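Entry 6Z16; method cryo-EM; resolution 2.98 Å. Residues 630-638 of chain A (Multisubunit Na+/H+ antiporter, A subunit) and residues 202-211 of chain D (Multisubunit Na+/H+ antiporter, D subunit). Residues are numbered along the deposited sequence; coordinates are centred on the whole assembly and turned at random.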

ATOM      1  N   PHE A 630      37.147  20.002  59.519  1.00 43.42           N
ATOM      2  CA  PHE A 630      38.436  20.569  59.886  1.00 40.58           C
ATOM      3  C   PHE A 630      39.167  21.127  58.674  1.00 42.91           C
ATOM      4  O   PHE A 630      39.860  22.145  58.791  1.00 45.27           O
ATOM      5  CB  PHE A 630      39.298  19.523  60.585  1.00 46.28           C
ATOM      6  CG  PHE A 630      40.627  20.051  61.037  1.00 61.78           C
ATOM      7  CD1 PHE A 630      40.718  20.856  62.157  1.00 70.70           C
ATOM      8  CD2 PHE A 630      41.783  19.751  60.338  1.00 62.04           C
ATOM      9  CE1 PHE A 630      41.933  21.349  62.574  1.00 62.45           C
ATOM     10  CE2 PHE A 630      42.999  20.244  60.749  1.00 64.71           C
ATOM     11  CZ  PHE A 630      43.074  21.043  61.867  1.00 65.29           C
ATOM     12  N   THR A 631      39.013  20.495  57.507  1.00 42.61           N
ATOM     13  CA  THR A 631      39.669  21.000  56.307  1.00 42.17           C
ATOM     14  C   THR A 631      39.044  22.314  55.854  1.00 46.18           C
ATOM     15  O   THR A 631      39.747  23.207  55.366  1.00 40.81           O
ATOM     16  CB  THR A 631      39.594  19.946  55.205  1.00 47.05           C
ATOM     17  OG1 THR A 631      40.076  18.701  55.719  1.00 46.32           O
ATOM     18  CG2 THR A 631      40.456  20.336  54.024  1.00 37.08           C
ATOM     19  N   ILE A 632      37.727  22.460  56.034  1.00 52.11           N
ATOM     20  CA  ILE A 632      37.076  23.728  55.710  1.00 48.22           C
ATOM     21  C   ILE A 632      37.459  24.805  56.718  1.00 54.99           C
ATOM     22  O   ILE A 632      37.801  25.932  56.342  1.00 56.46           O
ATOM     23  CB  ILE A 632      35.550  23.547  55.628  1.00 42.56           C
ATOM     24  CG1 ILE A 632      35.182  22.606  54.489  1.00 53.09           C
ATOM     25  CG2 ILE A 632      34.868  24.870  55.378  1.00 38.96           C
ATOM     26  CD1 ILE A 632      33.757  22.148  54.537  1.00 47.24           C
ATOM     27  N   GLY A 633      37.434  24.472  58.013  1.00 59.34           N
ATOM     28  CA  GLY A 633      37.717  25.450  59.048  1.00 59.65           C
ATOM     29  C   GLY A 633      39.165  25.882  59.129  1.00 64.53           C
ATOM     30  O   GLY A 633      39.443  26.963  59.656  1.00 66.15           O
ATOM     31  N   TRP A 634      40.093  25.065  58.622  1.00 66.73           N
ATOM     32  CA  TRP A 634      41.502  25.447  58.638  1.00 71.02           C
ATOM     33  C   TRP A 634      41.788  26.601  57.686  1.00 66.88           C
ATOM     34  O   TRP A 634      42.649  27.440  57.972  1.00 65.60           O
ATOM     35  CB  TRP A 634      42.376  24.246  58.279  1.00 92.01           C
ATOM     36  CG  TRP A 634      43.839  24.528  58.384  1.00121.28           C
ATOM     37  CD1 TRP A 634      44.548  24.744  59.524  1.00124.97           C
ATOM     38  CD2 TRP A 634      44.771  24.652  57.303  1.00131.25           C
ATOM     39  NE1 TRP A 634      45.866  24.979  59.226  1.00125.90           N
ATOM     40  CE2 TRP A 634      46.028  24.931  57.867  1.00129.31           C
ATOM     41  CE3 TRP A 634      44.664  24.547  55.915  1.00133.70           C
ATOM     42  CZ2 TRP A 634      47.170  25.105  57.091  1.00129.56           C
ATOM     43  CZ3 TRP A 634      45.797  24.723  55.146  1.00133.05           C
ATOM     44  CH2 TRP A 634      47.034  24.997  55.737  1.00131.17           C
ATOM     45  N   HIS A 635      41.079  26.669  56.566  1.00 74.16           N
ATOM     46  CA  HIS A 635      41.264  27.731  55.592  1.00 86.47           C
ATOM     47  C   HIS A 635      40.396  28.931  55.958  1.00103.50           C
ATOM     48  O   HIS A 635      39.845  29.020  57.057  1.00104.47           O
ATOM     49  CB  HIS A 635      40.930  27.239  54.190  1.00 82.66           C
ATOM     50  CG  HIS A 635      41.821  26.144  53.703  1.00 97.04           C
ATOM     51  ND1 HIS A 635      41.522  24.811  53.878  1.00104.73           N
ATOM     52  CD2 HIS A 635      43.006  26.183  53.049  1.00 98.01           C
ATOM     53  CE1 HIS A 635      42.480  24.076  53.346  1.00108.82           C
ATOM     54  NE2 HIS A 635      43.393  24.884  52.838  1.00104.59           N
ATOM     55  N   GLU A 636      40.262  29.875  55.026  1.00108.06           N
ATOM     56  CA  GLU A 636      39.403  31.028  55.235  1.00111.99           C
ATOM     57  C   GLU A 636      38.229  31.103  54.270  1.00107.26           C
ATOM     58  O   GLU A 636      37.303  31.880  54.526  1.00112.71           O
ATOM     59  CB  GLU A 636      40.219  32.321  55.145  1.00130.63           C
ATOM     60  CG  GLU A 636      41.257  32.436  56.242  1.00136.96           C
ATOM     61  CD  GLU A 636      40.637  32.547  57.624  1.00137.91           C
ATOM     62  OE1 GLU A 636      39.565  33.174  57.752  1.00134.05           O
ATOM     63  OE2 GLU A 636      41.216  31.993  58.583  1.00138.58           O
ATOM     64  N   GLN A 637      38.263  30.327  53.176  1.00 97.20           N
ATOM     65  CA  GLN A 637      37.140  30.116  52.251  1.00 75.63           C
ATOM     66  C   GLN A 637      36.627  31.420  51.648  1.00 76.73           C
ATOM     67  O   GLN A 637      35.442  31.746  51.725  1.00 70.09           O
ATOM     68  CB  GLN A 637      36.006  29.348  52.928  1.00 50.43           C
ATOM     69  CG  GLN A 637      36.350  27.923  53.293  1.00 43.79           C
ATOM     70  CD  GLN A 637      36.606  27.055  52.081  1.00 48.42           C
ATOM     71  OE1 GLN A 637      36.009  27.247  51.026  1.00 43.29           O
ATOM     72  NE2 GLN A 637      37.466  26.064  52.240  1.00 52.92           N
ATOM     73  N   TRP A 638      37.538  32.170  51.038  1.00 93.78           N
ATOM     74  CA  TRP A 638      37.198  33.463  50.467  1.00104.26           C
ATOM     75  C   TRP A 638      36.420  33.289  49.165  1.00 91.92           C
ATOM     76  O   TRP A 638      36.200  32.176  48.676  1.00 77.63           O
ATOM     77  CB  TRP A 638      38.457  34.283  50.201  1.00130.01           C
ATOM     78  CG  TRP A 638      39.205  34.728  51.412  1.00153.44           C
ATOM     79  CD1 TRP A 638      40.329  34.159  51.935  1.00152.51           C
ATOM     80  CD2 TRP A 638      38.898  35.852  52.246  1.00159.00           C
ATOM     81  NE1 TRP A 638      40.740  34.858  53.041  1.00157.45           N
ATOM     82  CE2 TRP A 638      39.875  35.899  53.258  1.00157.73           C
ATOM     83  CE3 TRP A 638      37.890  36.819  52.237  1.00158.67           C
ATOM     84  CZ2 TRP A 638      39.875  36.876  54.252  1.00154.36           C
ATOM     85  CZ3 TRP A 638      37.891  37.788  53.224  1.00157.37           C
ATOM     86  CH2 TRP A 638      38.877  37.809  54.217  1.00154.78           C
TER
ATOM     87  N   SER D 202      43.461  27.685  45.758  1.00 94.75           N
ATOM     88  CA  SER D 202      42.097  27.748  46.255  1.00 86.17           C
ATOM     89  C   SER D 202      41.840  26.656  47.287  1.00 69.53           C
ATOM     90  O   SER D 202      42.319  25.530  47.126  1.00 71.91           O
ATOM     91  CB  SER D 202      41.080  27.608  45.120  1.00105.52           C
ATOM     92  OG  SER D 202      41.101  26.302  44.580  1.00119.21           O
ATOM     93  N   PRO D 203      41.089  26.958  48.348  1.00 53.06           N
ATOM     94  CA  PRO D 203      40.894  25.972  49.423  1.00 54.40           C
ATOM     95  C   PRO D 203      39.967  24.822  49.066  1.00 67.57           C
ATOM     96  O   PRO D 203      40.039  23.755  49.709  1.00 70.52           O
ATOM     97  CB  PRO D 203      40.302  26.816  50.554  1.00 49.38           C
ATOM     98  CG  PRO D 203      40.704  28.211  50.236  1.00 43.18           C
ATOM     99  CD  PRO D 203      40.669  28.305  48.762  1.00 49.13           C
ATOM    100  N   ILE D 204      39.098  25.002  48.067  1.00 66.83           N
ATOM    101  CA  ILE D 204      38.137  23.960  47.731  1.00 72.26           C
ATOM    102  C   ILE D 204      38.844  22.759  47.119  1.00 77.46           C
ATOM    103  O   ILE D 204      38.411  21.622  47.311  1.00 85.47           O
ATOM    104  CB  ILE D 204      37.019  24.532  46.830  1.00 67.34           C
ATOM    105  CG1 ILE D 204      35.862  23.545  46.704  1.00102.03           C
ATOM    106  CG2 ILE D 204      37.531  24.965  45.474  1.00 63.54           C
ATOM    107  CD1 ILE D 204      35.125  23.318  47.996  1.00102.52           C
ATOM    108  N   LEU D 205      39.989  22.977  46.459  1.00 79.39           N
ATOM    109  CA  LEU D 205      40.771  21.870  45.920  1.00 74.83           C
ATOM    110  C   LEU D 205      41.362  21.018  47.035  1.00 70.25           C
ATOM    111  O   LEU D 205      41.429  19.790  46.914  1.00 93.41           O
ATOM    112  CB  LEU D 205      41.867  22.409  45.009  1.00 60.73           C
ATOM    113  CG  LEU D 205      41.366  23.079  43.736  1.00 53.75           C
ATOM    114  CD1 LEU D 205      42.514  23.714  42.985  1.00 62.43           C
ATOM    115  CD2 LEU D 205      40.652  22.072  42.869  1.00 50.52           C
ATOM    116  N   THR D 206      41.755  21.654  48.140  1.00 59.02           N
ATOM    117  CA  THR D 206      42.203  20.915  49.312  1.00 53.31           C
ATOM    118  C   THR D 206      41.068  20.091  49.905  1.00 59.24           C
ATOM    119  O   THR D 206      41.271  18.927  50.284  1.00 58.96           O
ATOM    120  CB  THR D 206      42.760  21.887  50.348  1.00 38.40           C
ATOM    121  OG1 THR D 206      43.774  22.698  49.743  1.00 41.01           O
ATOM    122  CG2 THR D 206      43.369  21.137  51.508  1.00 40.88           C
ATOM    123  N   VAL D 207      39.857  20.664  49.952  1.00 59.77           N
ATOM    124  CA  VAL D 207      38.708  19.927  50.491  1.00 58.19           C
ATOM    125  C   VAL D 207      38.374  18.714  49.617  1.00 53.81           C
ATOM    126  O   VAL D 207      38.081  17.618  50.122  1.00 53.38           O
ATOM    127  CB  VAL D 207      37.496  20.867  50.645  1.00 62.76           C
ATOM    128  CG1 VAL D 207      36.310  20.129  51.224  1.00 85.42           C
ATOM    129  CG2 VAL D 207      37.844  22.048  51.514  1.00 73.08           C
ATOM    130  N   ILE D 208      38.471  18.869  48.294  1.00 57.30           N
ATOM    131  CA  ILE D 208      38.123  17.752  47.415  1.00 50.51           C
ATOM    132  C   ILE D 208      39.227  16.696  47.418  1.00 41.76           C
ATOM    133  O   ILE D 208      38.940  15.498  47.306  1.00 44.12           O
ATOM    134  CB  ILE D 208      37.795  18.244  45.990  1.00 60.45           C
ATOM    135  CG1 ILE D 208      36.706  19.309  46.023  1.00 64.25           C
ATOM    136  CG2 ILE D 208      37.252  17.133  45.125  1.00 71.64           C
ATOM    137  CD1 ILE D 208      35.492  18.924  46.809  1.00 88.21           C
ATOM    138  N   ALA D 209      40.489  17.110  47.591  1.00 31.16           N
ATOM    139  CA  ALA D 209      41.578  16.151  47.758  1.00 18.09           C
ATOM    140  C   ALA D 209      41.397  15.311  49.017  1.00 16.35           C
ATOM    141  O   ALA D 209      41.624  14.095  48.996  1.00 15.48           O
ATOM    142  CB  ALA D 209      42.914  16.883  47.794  1.00 10.73           C
ATOM    143  N   VAL D 210      40.962  15.937  50.115  1.00 20.81           N
ATOM    144  CA  VAL D 210      40.659  15.178  51.330  1.00 34.21           C
ATOM    145  C   VAL D 210      39.476  14.235  51.106  1.00 32.05           C
ATOM    146  O   VAL D 210      39.467  13.100  51.613  1.00 28.17           O
ATOM    147  CB  VAL D 210      40.427  16.151  52.503  1.00 39.14           C
ATOM    148  CG1 VAL D 210      39.962  15.435  53.750  1.00 47.03           C
ATOM    149  CG2 VAL D 210      41.702  16.885  52.814  1.00 40.86           C
ATOM    150  N   LEU D 211      38.500  14.648  50.291  1.00 33.28           N
ATOM    151  CA  LEU D 211      37.378  13.761  49.978  1.00 43.22           C
ATOM    152  C   LEU D 211      37.816  12.555  49.145  1.00 34.93           C
ATOM    153  O   LEU D 211      37.324  11.437  49.355  1.00 31.27           O
ATOM    154  CB  LEU D 211      36.280  14.550  49.269  1.00 67.01           C
ATOM    155  CG  LEU D 211      34.998  13.814  48.892  1.00 45.84           C
ATOM    156  CD1 LEU D 211      34.369  13.158  50.097  1.00 35.65           C
ATOM    157  CD2 LEU D 211      34.045  14.818  48.303  1.00 46.74           C
TER

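What does chain D offer at the start of its stretch? Ser202(D) stays out of the contact, and the first real partner is Pro203(D), whose CA-to-CB bond points toward chain A. Its CB lies over one face of the His635(A) imidazole, 3.9 Å from the ring centroid and 26° off the ring normal, which is the geometry of a CH-pi contact; the closest atoms are Pro203(D) CB and His635(A) CG, 3.6 Å apart. The same CB also meets the amide of Gln637(A), with Pro203(D) CB to Gln637(A) NE2 at 3.4 Å. Gln637(A) reaches this point because its side chain, with chi1 and chi2 both m, brings its end nearer to chain D although its CA-to-CB bond runs sideways. The amide makes no hydrogen bond to this stretch of chain D; it packs against the proline.

What keeps the histidine ring in place for the next turn? Within chain A, His635(A) ND1 donates a hydrogen bond to Thr631(A) O, 2.8 Å away, so the side chain folds back onto the backbone of its own chain, at a residue within the helix. Thus anchored, the ring receives two different approaches from chain D. Ile204(D) points away and Leu205(D) is out of reach, but Thr206(D) points toward chain A again and places its methyl at the edge of the ring, near its plane, with Thr206(D) CG2 to His635(A) CE1 at 3.6 Å. That methyl also touches another, Thr206(D) CG2 lying 3.9 Å from Thr631(A) CG2. The imidazole thus has the proline over one face and the threonine methyl at its edge.

How does Val207(D) take part when its CA-to-CB bond points sideways? The two backbones run close here, with Val207(D) CA only 6.0 Å from Thr631(A) CA, so a sideways side chain still finds partners. Its CG2 packs on aliphatic carbon: Val207(D) CG2 is 4.0 Å from Ile632(A) CG1 and equally far from Thr631(A) CG2. The same methyl comes within 4.1 Å of Gln637(A) NE2. Thr631(A) CG2 also rests 4.0 Å from Val207(D) CA, so the threonine methyl sits against the backbone as well as the side chain.

Where does the contact end, and what holds it together? Ile208(D) and Ala209(D) contribute nothing, and the last contact comes from Val210(D), which points toward chain A and sets its CG2 3.8 Å from Thr631(A) OG1. That hydroxyl is hydrogen-bonded elsewhere in the structure, so it can lie beside a methyl without being left unpaired. The helices run nearly antiparallel, at 163°, with their axes 9.4 Å apart at closest approach, so moving forward along chain D leads back along chain A, from Gln637(A) to Thr631(A). No hydrogen bond crosses between the stretches; the 391 Å² they bury, both sides summed, comes from packing, including the CH-pi contact of Pro203(D) with His635(A).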